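Local coordinates for protein lysozyme (Enterobacteria phage P1, PDB 1XJT) that hydrolyses the beta-1,4 glycosidic bonds of host peptidoglycan as a membrane-released endolysin, breaking down the cell wall so that new phage particles can escape, at residues V28-A33 and A105-T110; A113-C118 and R165-R170; A11-A16 and E42-D47. One frame throughout, in Å; residues are numbered along the deposited sequence.

Helix 103-116 carries one side of both contact 1 and contact 2, whose centres lie about 14 Å apart; the first joins it to the start of helix 32-42, the second joins its C-terminal end to helix 165-179. Helix 32-42 then runs on to Glu42, assigned as a catalytic residue, where contact 3 begins. Contacts 2 and 3 meet there: Phe114 CE1 and Arg170 NH1 each come within 3.8 Å of Glu42 OE2, though the centres of the two contacts are about 19 Å apart. Contact 1 stands further back, with the side chain of Thr110 about 11 Å from that of Glu42. Contact 3 holds the Cys13-Cys44 disulfide of the active enzyme, tying the predicted signal-anchor segment to the catalytic domain.

Contact 1 (V28-A33 and A105-T110); sequences VRTNQA and AFSAMT
Arg29 lays its side chain over one face of the Phe106 ring. The methylene CD sits above that face, 4.0 Å from the ring centroid, and the guanidinium continues over CB and CG, its plane only 13° from that of the ring. This makes a flat stack with an off-centre cation-pi component, Arg29 CZ lying 4.4 Å from the Phe106 centroid. An extended chain, with CG anti to the backbone N (chi1 -178°), carries the guanidinium across the ring to CB and CG of Phe106. Its rotation is fixed from outside the two segments: NE forms a salt bridge with Asp103, while NH1 and NH2 donate to the carbonyls of Gly98 and Met101. On the opposite face of the Phe106 ring lies Thr110 OG1, which bonds back to Phe106 O.

Polar contacts gather round Ser107. Asn31 N donates to Ser107 OG over 3.1 Å in a nearly straight bond (169° at the hydrogen). The same hydroxyl is bonded to the carbonyl of Asp103, a turn earlier in its own helix, while Asn31, the N-cap of helix 32-42, accepts from Gly34 N through OD1 and reaches Asn104 with ND2. The N-terminal end of helix 32-42, which runs on to Glu42, the assigned catalytic residue, is thereby fastened at its cap to the side of helix 103-116 in this phage-lysozyme fold.

The apolar part of the contact is methyl packing. Thr30 and Thr110 meet tip to tip through their methyls, CG2 to CG2 at 3.2 Å, which is tighter than usual van der Waals contact. Thr30 CG2 also approaches the Phe106 ring obliquely, 3.9 Å from CE2. Glu89 of helix 74-95 accepts from the backbone N of both Arg29 and Thr30 and touches Phe106 and Thr110.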
loop_
_atom_site.group_PDB
_atom_site.type_symbol
_atom_site.label_atom_id
_atom_site.label_comp_id
_atom_site.label_asym_id
_atom_site.label_seq_id
_atom_site.Cartn_x
_atom_site.Cartn_y
_atom_site.Cartn_z
ATOM N N VAL A 28 -8.566 -8.484 -7.154
ATOM C CA VAL A 28 -8.227 -7.186 -6.597
ATOM C C VAL A 28 -8.970 -6.047 -7.307
ATOM O O VAL A 28 -9.180 -6.073 -8.518
ATOM C CB VAL A 28 -6.690 -6.935 -6.587
ATOM C CG1 VAL A 28 -5.943 -8.072 -5.870
ATOM C CG2 VAL A 28 -6.144 -6.739 -7.943
ATOM N N ARG A 29 -9.427 -5.083 -6.524
ATOM C CA ARG A 29 -10.008 -3.859 -7.075
ATOM C C ARG A 29 -8.960 -2.846 -7.471
ATOM O O ARG A 29 -9.167 -2.078 -8.428
ATOM C CB ARG A 29 -10.983 -3.226 -6.082
ATOM C CG ARG A 29 -11.674 -1.984 -6.575
ATOM C CD ARG A 29 -12.737 -1.458 -5.637
ATOM N NE ARG A 29 -13.063 -0.092 -6.035
ATOM C CZ ARG A 29 -13.631 0.844 -5.290
ATOM N NH1 ARG A 29 -13.970 0.624 -4.032
ATOM N NH2 ARG A 29 -13.843 2.061 -5.823
ATOM N N THR A 30 -7.842 -2.780 -6.763
ATOM C CA THR A 30 -6.954 -1.704 -7.082
ATOM C C THR A 30 -6.532 -1.731 -8.543
ATOM O O THR A 30 -6.357 -2.806 -9.159
ATOM C CB THR A 30 -5.769 -1.445 -6.048
ATOM O OG1 THR A 30 -4.517 -1.902 -6.516
ATOM C CG2 THR A 30 -5.993 -2.065 -4.756
ATOM N N ASN A 31 -6.472 -0.533 -9.118
ATOM C CA ASN A 31 -6.278 -0.362 -10.538
ATOM C C ASN A 31 -4.818 -0.422 -10.932
ATOM O O ASN A 31 -3.927 -0.521 -10.088
ATOM C CB ASN A 31 -6.945 0.962 -11.005
ATOM C CG ASN A 31 -6.396 2.219 -10.322
ATOM O OD1 ASN A 31 -5.307 2.222 -9.771
ATOM N ND2 ASN A 31 -7.154 3.334 -10.425
ATOM N N GLN A 32 -4.577 -0.380 -12.221
ATOM C CA GLN A 32 -3.222 -0.382 -12.751
ATOM C C GLN A 32 -2.267 0.613 -12.090
ATOM O O GLN A 32 -1.171 0.252 -11.675
ATOM C CB GLN A 32 -3.301 -0.090 -14.225
ATOM C CG GLN A 32 -1.975 0.141 -14.887
ATOM C CD GLN A 32 -1.483 -1.085 -15.565
ATOM O OE1 GLN A 32 -2.211 -2.067 -15.689
ATOM N NE2 GLN A 32 -0.241 -1.051 -15.998
ATOM N N ALA A 33 -2.687 1.871 -12.008
ATOM C CA ALA A 33 -1.863 2.915 -11.411
ATOM C C ALA A 33 -1.472 2.597 -9.974
ATOM O O ALA A 33 -0.335 2.857 -9.574
ATOM C CB ALA A 33 -2.595 4.258 -11.464
ATOM N N ALA A 105 -8.963 6.845 -5.470
ATOM C CA ALA A 105 -8.831 6.972 -4.009
ATOM C C ALA A 105 -8.672 5.585 -3.354
ATOM O O ALA A 105 -7.786 5.387 -2.517
ATOM C CB ALA A 105 -10.026 7.770 -3.400
ATOM N N PHE A 106 -9.500 4.614 -3.747
ATOM C CA PHE A 106 -9.401 3.303 -3.154
ATOM C C PHE A 106 -8.019 2.686 -3.377
ATOM O O PHE A 106 -7.452 2.047 -2.504
ATOM C CB PHE A 106 -10.494 2.367 -3.717
ATOM C CG PHE A 106 -10.418 0.979 -3.197
ATOM C CD1 PHE A 106 -11.049 0.623 -1.997
ATOM C CD2 PHE A 106 -9.690 0.006 -3.875
ATOM C CE1 PHE A 106 -10.975 -0.696 -1.513
ATOM C CE2 PHE A 106 -9.611 -1.282 -3.383
ATOM C CZ PHE A 106 -10.243 -1.624 -2.195
ATOM N N SER A 107 -7.504 2.836 -4.591
ATOM C CA SER A 107 -6.216 2.255 -4.937
ATOM C C SER A 107 -5.067 2.911 -4.174
ATOM O O SER A 107 -4.120 2.234 -3.779
ATOM C CB SER A 107 -5.996 2.374 -6.446
ATOM O OG SER A 107 -7.022 1.752 -7.169
ATOM N N ALA A 108 -5.160 4.216 -3.972
ATOM C CA ALA A 108 -4.128 4.966 -3.218
ATOM C C ALA A 108 -4.140 4.595 -1.759
ATOM O O ALA A 108 -3.120 4.337 -1.170
ATOM C CB ALA A 108 -4.360 6.451 -3.370
HETATM N N MSE A 109 -5.329 4.559 -1.193
HETATM C CA MSE A 109 -5.514 4.044 0.183
HETATM C C MSE A 109 -5.007 2.641 0.395
HETATM O O MSE A 109 -4.374 2.345 1.429
HETATM C CB MSE A 109 -6.983 4.152 0.580
HETATM C CG MSE A 109 -7.463 5.559 0.719
HETATM SE SE MSE A 109 -6.533 6.714 2.078
HETATM C CE MSE A 109 -7.249 5.868 3.704
ATOM N N THR A 110 -5.340 1.725 -0.533
ATOM C CA THR A 110 -4.829 0.362 -0.513
ATOM C C THR A 110 -3.299 0.373 -0.502
ATOM O O THR A 110 -2.671 -0.348 0.253
ATOM C CB THR A 110 -5.383 -0.456 -1.716
ATOM O OG1 THR A 110 -6.790 -0.643 -1.546
ATOM C CG2 THR A 110 -4.832 -1.879 -1.734
#

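Contact 2 (A113-C118 and R165-R170)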
loop_
_atom_site.group_PDB
_atom_site.type_symbol
_atom_site.label_atom_id
_atom_site.label_comp_id
_atom_site.label_asym_id
_atom_site.label_seq_id
_atom_site.Cartn_x
_atom_site.Cartn_y
_atom_site.Cartn_z
ATOM N N ALA A 113 -2.189 1.291 3.005
ATOM C CA ALA A 113 -2.386 0.215 3.947
ATOM C C ALA A 113 -1.412 -0.937 3.690
ATOM O O ALA A 113 -0.995 -1.627 4.639
ATOM C CB ALA A 113 -3.825 -0.261 3.912
ATOM N N PHE A 114 -1.067 -1.183 2.422
ATOM C CA PHE A 114 -0.122 -2.238 2.068
ATOM C C PHE A 114 1.225 -1.963 2.702
ATOM O O PHE A 114 1.914 -2.890 3.191
ATOM C CB PHE A 114 0.004 -2.278 0.525
ATOM C CG PHE A 114 0.873 -3.375 -0.019
ATOM C CD1 PHE A 114 2.248 -3.242 -0.051
ATOM C CD2 PHE A 114 0.310 -4.506 -0.589
ATOM C CE1 PHE A 114 3.041 -4.229 -0.594
ATOM C CE2 PHE A 114 1.105 -5.491 -1.139
ATOM C CZ PHE A 114 2.474 -5.358 -1.118
ATOM N N ASN A 115 1.586 -0.685 2.687
ATOM C CA ASN A 115 2.892 -0.211 3.169
ATOM C C ASN A 115 2.959 -0.023 4.672
ATOM O O ASN A 115 3.916 -0.473 5.303
ATOM C CB ASN A 115 3.220 1.088 2.448
ATOM C CG ASN A 115 4.567 1.675 2.836
ATOM O OD1 ASN A 115 4.668 2.896 2.969
ATOM N ND2 ASN A 115 5.585 0.847 2.993
HETATM N N MSE A 116 1.943 0.610 5.247
HETATM C CA MSE A 116 1.985 1.014 6.664
HETATM C C MSE A 116 1.229 0.069 7.601
HETATM O O MSE A 116 1.431 0.080 8.835
HETATM C CB MSE A 116 1.399 2.399 6.785
HETATM C CG MSE A 116 2.109 3.427 5.905
HETATM SE SE MSE A 116 4.028 3.582 6.375
HETATM C CE MSE A 116 3.760 4.693 7.910
ATOM N N GLY A 117 0.363 -0.757 7.019
ATOM C CA GLY A 117 -0.501 -1.613 7.788
ATOM C C GLY A 117 -1.739 -0.840 8.210
ATOM O O GLY A 117 -1.714 0.356 8.347
ATOM N N CYS A 118 -2.820 -1.557 8.450
ATOM C CA CYS A 118 -4.094 -0.960 8.772
ATOM C C CYS A 118 -4.097 -0.203 10.090
ATOM O O CYS A 118 -4.663 0.859 10.175
ATOM C CB CYS A 118 -5.184 -2.029 8.790
ATOM S SG CYS A 118 -6.812 -1.364 8.472
ATOM N N ARG A 165 12.369 10.538 3.769
ATOM C CA ARG A 165 12.277 11.125 2.443
ATOM C C ARG A 165 11.473 10.211 1.518
ATOM O O ARG A 165 10.577 10.661 0.792
ATOM C CB ARG A 165 13.688 11.340 1.898
ATOM C CG ARG A 165 13.778 12.065 0.563
ATOM C CD ARG A 165 14.969 13.041 0.465
ATOM N NE ARG A 165 16.142 12.597 1.226
ATOM C CZ ARG A 165 17.255 13.314 1.384
ATOM N NH1 ARG A 165 18.271 12.826 2.088
ATOM N NH2 ARG A 165 17.371 14.518 0.835
ATOM N N GLY A 166 11.786 8.916 1.568
ATOM C CA GLY A 166 11.119 7.930 0.726
ATOM C C GLY A 166 9.630 7.821 1.000
ATOM O O GLY A 166 8.841 7.607 0.081
ATOM N N LEU A 167 9.243 7.950 2.263
ATOM C CA LEU A 167 7.832 7.890 2.613
ATOM C C LEU A 167 7.132 9.198 2.260
ATOM O O LEU A 167 5.984 9.183 1.879
ATOM C CB LEU A 167 7.627 7.533 4.089
ATOM C CG LEU A 167 7.931 6.065 4.429
ATOM C CD1 LEU A 167 7.619 5.772 5.898
ATOM C CD2 LEU A 167 7.150 5.129 3.493
ATOM N N LYS A 168 7.832 10.324 2.361
ATOM C CA LYS A 168 7.272 11.576 1.868
ATOM C C LYS A 168 6.961 11.438 0.389
ATOM O O LYS A 168 5.826 11.661 -0.060
ATOM C CB LYS A 168 8.240 12.743 2.070
ATOM C CG LYS A 168 8.438 13.151 3.501
ATOM C CD LYS A 168 9.465 14.258 3.601
ATOM C CE LYS A 168 9.979 14.398 5.030
ATOM N NZ LYS A 168 8.870 14.218 6.022
ATOM N N ILE A 169 7.966 11.036 -0.374
ATOM C CA ILE A 169 7.789 10.827 -1.800
ATOM C C ILE A 169 6.615 9.868 -2.065
ATOM O O ILE A 169 5.744 10.148 -2.902
ATOM C CB ILE A 169 9.099 10.299 -2.426
ATOM C CG1 ILE A 169 10.143 11.416 -2.480
ATOM C CG2 ILE A 169 8.849 9.775 -3.818
ATOM C CD1 ILE A 169 11.469 10.975 -3.045
ATOM N N ARG A 170 6.569 8.745 -1.346
ATOM C CA ARG A 170 5.523 7.742 -1.584
ATOM C C ARG A 170 4.131 8.271 -1.247
ATOM O O ARG A 170 3.174 8.053 -2.007
ATOM C CB ARG A 170 5.741 6.454 -0.784
ATOM C CG ARG A 170 4.555 5.453 -0.941
ATOM C CD ARG A 170 4.922 4.022 -0.626
ATOM N NE ARG A 170 3.848 3.069 -0.891
ATOM C CZ ARG A 170 4.026 1.741 -0.904
ATOM N NH1 ARG A 170 5.225 1.234 -0.687
ATOM N NH2 ARG A 170 3.009 0.925 -1.147
#
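Asn115 and Arg170 stack against each other, with the amide and guanidinium planes only 4° apart. The two side chains come from facing helices and slide past one another in opposite directions. Asn115 CB lies over the centre of the guanidinium, 3.5 Å from Arg170 CZ, and the amide carbon CG extends over NH1 at 3.6 Å. Each chain leaves its helix with CG anti to the backbone N (chi1 -179° in Asn115, 175° in Arg170), which points each flat group at the facing helix and lets the two overlap.

No hydrogen bond joins the two segments; the polar ends are held by neighbours instead. Asn115 OD1 accepts from Arg171 NH2. Arg170 NE forms a salt bridge with Glu174 and NH2 is bonded to Ser111 OG, which together should limit rotation of the guanidinium and keep its face turned to Asn115. Phe114 CD1 stands at the edge of that group, near its plane, 4.4 Å from Arg170 NH2.

Leu167, one turn before Arg170, closes the more apolar side. Its CD2 methyl packs on Asn115 OD1 at 3.4 Å, the two side chains crossing obliquely, and its other methyl, CD1, is 4.2 Å from the selenium of selenomethionine Met116.

Arg170 NH1 also makes a long, weak ion pair with Glu42 OE2. Residues 113-116 and 165-170 thus form a helix-helix interface beside the catalytic glutamate assigned in this glycosyl hydrolase 24 enzyme.

Contact 3 (A11-A16 and E42-D47); sequences AICAIA and EGCRRD
The disulfide of the active soluble endolysin lies at the heart of this contact, where the predicted signal-anchor segment meets the loop leaving Glu42. Cys13 SG and Cys44 SG are bonded at 2.0 Å with a torsion of -109° about the S-S bond. Cys44 holds its sulfur anti to the backbone N (chi1 -173°), which directs it across the bridged backbones to meet that of Cys13.

The two backbones run roughly antiparallel and are joined by a single beta bridge at Ile12 and Arg45. Arg46 N donates to Ala11 O over 3.1 Å. Cys13 N reaches Cys44 O at 3.2 Å from well above the carbonyl plane, and the Ile12 CG2 methyl also rests on that oxygen.

The Arg46 side chain, extended from CG to NE, runs alongside the 11-13 backbone. Cys13 CB lies over one face of its guanidinium, 3.3 Å from NH2, while Ile12 O is at the edge and accepts a weak bond from NH2; Asp74 takes NH1 in a salt bridge. Beyond the disulfide, Ile15 CG1 packs on Cys44 CB at 4.0 Å.

In the inactive membrane-bound form Cys44 is paired with the catalytic Cys51. Pairing Cys44 with Cys13 instead leaves Cys51 out of that disulfide, as in the active soluble form of this SAR endolysin.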
loop_
_atom_site.group_PDB
_atom_site.type_symbol
_atom_site.label_atom_id
_atom_site.label_comp_id
_atom_site.label_asym_id
_atom_site.label_seq_id
_atom_site.Cartn_x
_atom_site.Cartn_y
_atom_site.Cartn_z
ATOM N N ALA A 11 17.524 -12.077 -12.116
ATOM C CA ALA A 11 17.125 -12.295 -10.723
ATOM C C ALA A 11 15.956 -11.369 -10.399
ATOM O O ALA A 11 15.099 -11.670 -9.559
ATOM C CB ALA A 11 18.288 -12.028 -9.787
ATOM N N ILE A 12 15.930 -10.229 -11.080
ATOM C CA ILE A 12 14.870 -9.260 -10.933
ATOM C C ILE A 12 13.708 -9.666 -11.828
ATOM O O ILE A 12 13.910 -9.997 -12.996
ATOM C CB ILE A 12 15.384 -7.865 -11.332
ATOM C CG1 ILE A 12 16.717 -7.578 -10.630
ATOM C CG2 ILE A 12 14.352 -6.794 -11.007
ATOM C CD1 ILE A 12 17.230 -6.161 -10.828
ATOM N N CYS A 13 12.493 -9.640 -11.282
ATOM C CA CYS A 13 11.312 -10.033 -12.037
ATOM C C CYS A 13 10.561 -8.797 -12.502
ATOM O O CYS A 13 10.875 -7.677 -12.093
ATOM C CB CYS A 13 10.411 -10.924 -11.190
ATOM S SG CYS A 13 10.390 -10.415 -9.465
ATOM N N ALA A 14 9.572 -9.015 -13.365
ATOM C CA ALA A 14 8.855 -7.930 -14.021
ATOM C C ALA A 14 7.557 -7.581 -13.299
ATOM O O ALA A 14 6.650 -8.405 -13.196
ATOM C CB ALA A 14 8.566 -8.298 -15.469
ATOM N N ILE A 15 7.481 -6.351 -12.812
ATOM C CA ILE A 15 6.264 -5.846 -12.176
ATOM C C ILE A 15 5.091 -5.873 -13.162
ATOM O O ILE A 15 4.016 -6.378 -12.847
ATOM C CB ILE A 15 6.501 -4.410 -11.644
ATOM C CG1 ILE A 15 7.344 -4.452 -10.371
ATOM C CG2 ILE A 15 5.194 -3.705 -11.346
ATOM C CD1 ILE A 15 8.148 -3.197 -10.156
ATOM N N ALA A 16 5.326 -5.349 -14.361
ATOM C CA ALA A 16 4.311 -5.310 -15.403
ATOM C C ALA A 16 3.688 -6.691 -15.634
ATOM O O ALA A 16 2.480 -6.819 -15.815
ATOM C CB ALA A 16 4.911 -4.771 -16.683
ATOM N N GLU A 42 8.275 -1.163 -4.038
ATOM C CA GLU A 42 8.867 -2.388 -3.500
ATOM C C GLU A 42 9.951 -2.967 -4.397
ATOM O O GLU A 42 10.962 -3.480 -3.917
ATOM C CB GLU A 42 7.782 -3.457 -3.330
ATOM C CG GLU A 42 6.669 -3.074 -2.377
ATOM C CD GLU A 42 7.141 -2.936 -0.939
ATOM O OE1 GLU A 42 8.279 -3.372 -0.627
ATOM O OE2 GLU A 42 6.364 -2.389 -0.126
ATOM N N GLY A 43 9.731 -2.904 -5.703
ATOM C CA GLY A 43 10.575 -3.633 -6.632
ATOM C C GLY A 43 10.146 -5.091 -6.648
ATOM O O GLY A 43 9.275 -5.502 -5.870
ATOM N N CYS A 44 10.762 -5.869 -7.532
ATOM C CA CYS A 44 10.403 -7.269 -7.722
ATOM C C CYS A 44 11.658 -8.146 -7.775
ATOM O O CYS A 44 12.568 -7.900 -8.571
ATOM C CB CYS A 44 9.573 -7.412 -9.001
ATOM S SG CYS A 44 8.877 -9.060 -9.266
ATOM N N ARG A 45 11.679 -9.180 -6.928
ATOM C CA ARG A 45 12.871 -10.006 -6.693
ATOM C C ARG A 45 12.529 -11.495 -6.501
ATOM O O ARG A 45 11.765 -11.847 -5.608
ATOM C CB ARG A 45 13.599 -9.506 -5.433
ATOM C CG ARG A 45 14.248 -8.124 -5.537
ATOM C CD ARG A 45 15.228 -7.998 -6.698
ATOM N NE ARG A 45 16.361 -7.113 -6.417
ATOM C CZ ARG A 45 16.320 -5.782 -6.461
ATOM N NH1 ARG A 45 17.417 -5.086 -6.197
ATOM N NH2 ARG A 45 15.198 -5.139 -6.765
ATOM N N ARG A 46 13.111 -12.375 -7.311
ATOM C CA ARG A 46 12.922 -13.816 -7.114
ATOM C C ARG A 46 13.771 -14.372 -5.962
ATOM O O ARG A 46 13.461 -15.421 -5.393
ATOM C CB ARG A 46 13.252 -14.582 -8.389
ATOM C CG ARG A 46 12.190 -14.489 -9.461
ATOM C CD ARG A 46 12.500 -15.361 -10.672
ATOM N NE ARG A 46 11.765 -14.963 -11.867
ATOM C CZ ARG A 46 11.975 -13.833 -12.538
ATOM N NH1 ARG A 46 11.256 -13.562 -13.619
ATOM N NH2 ARG A 46 12.888 -12.961 -12.131
ATOM N N ASP A 47 14.851 -13.672 -5.632
ATOM C CA ASP A 47 15.726 -14.087 -4.554
ATOM C C ASP A 47 15.387 -13.312 -3.277
ATOM O O ASP A 47 15.367 -12.078 -3.279
ATOM C CB ASP A 47 17.191 -13.862 -4.948
ATOM C CG ASP A 47 17.643 -14.778 -6.090
ATOM O OD1 ASP A 47 18.546 -14.376 -6.858
ATOM O OD2 ASP A 47 17.160 -15.915 -6.304
#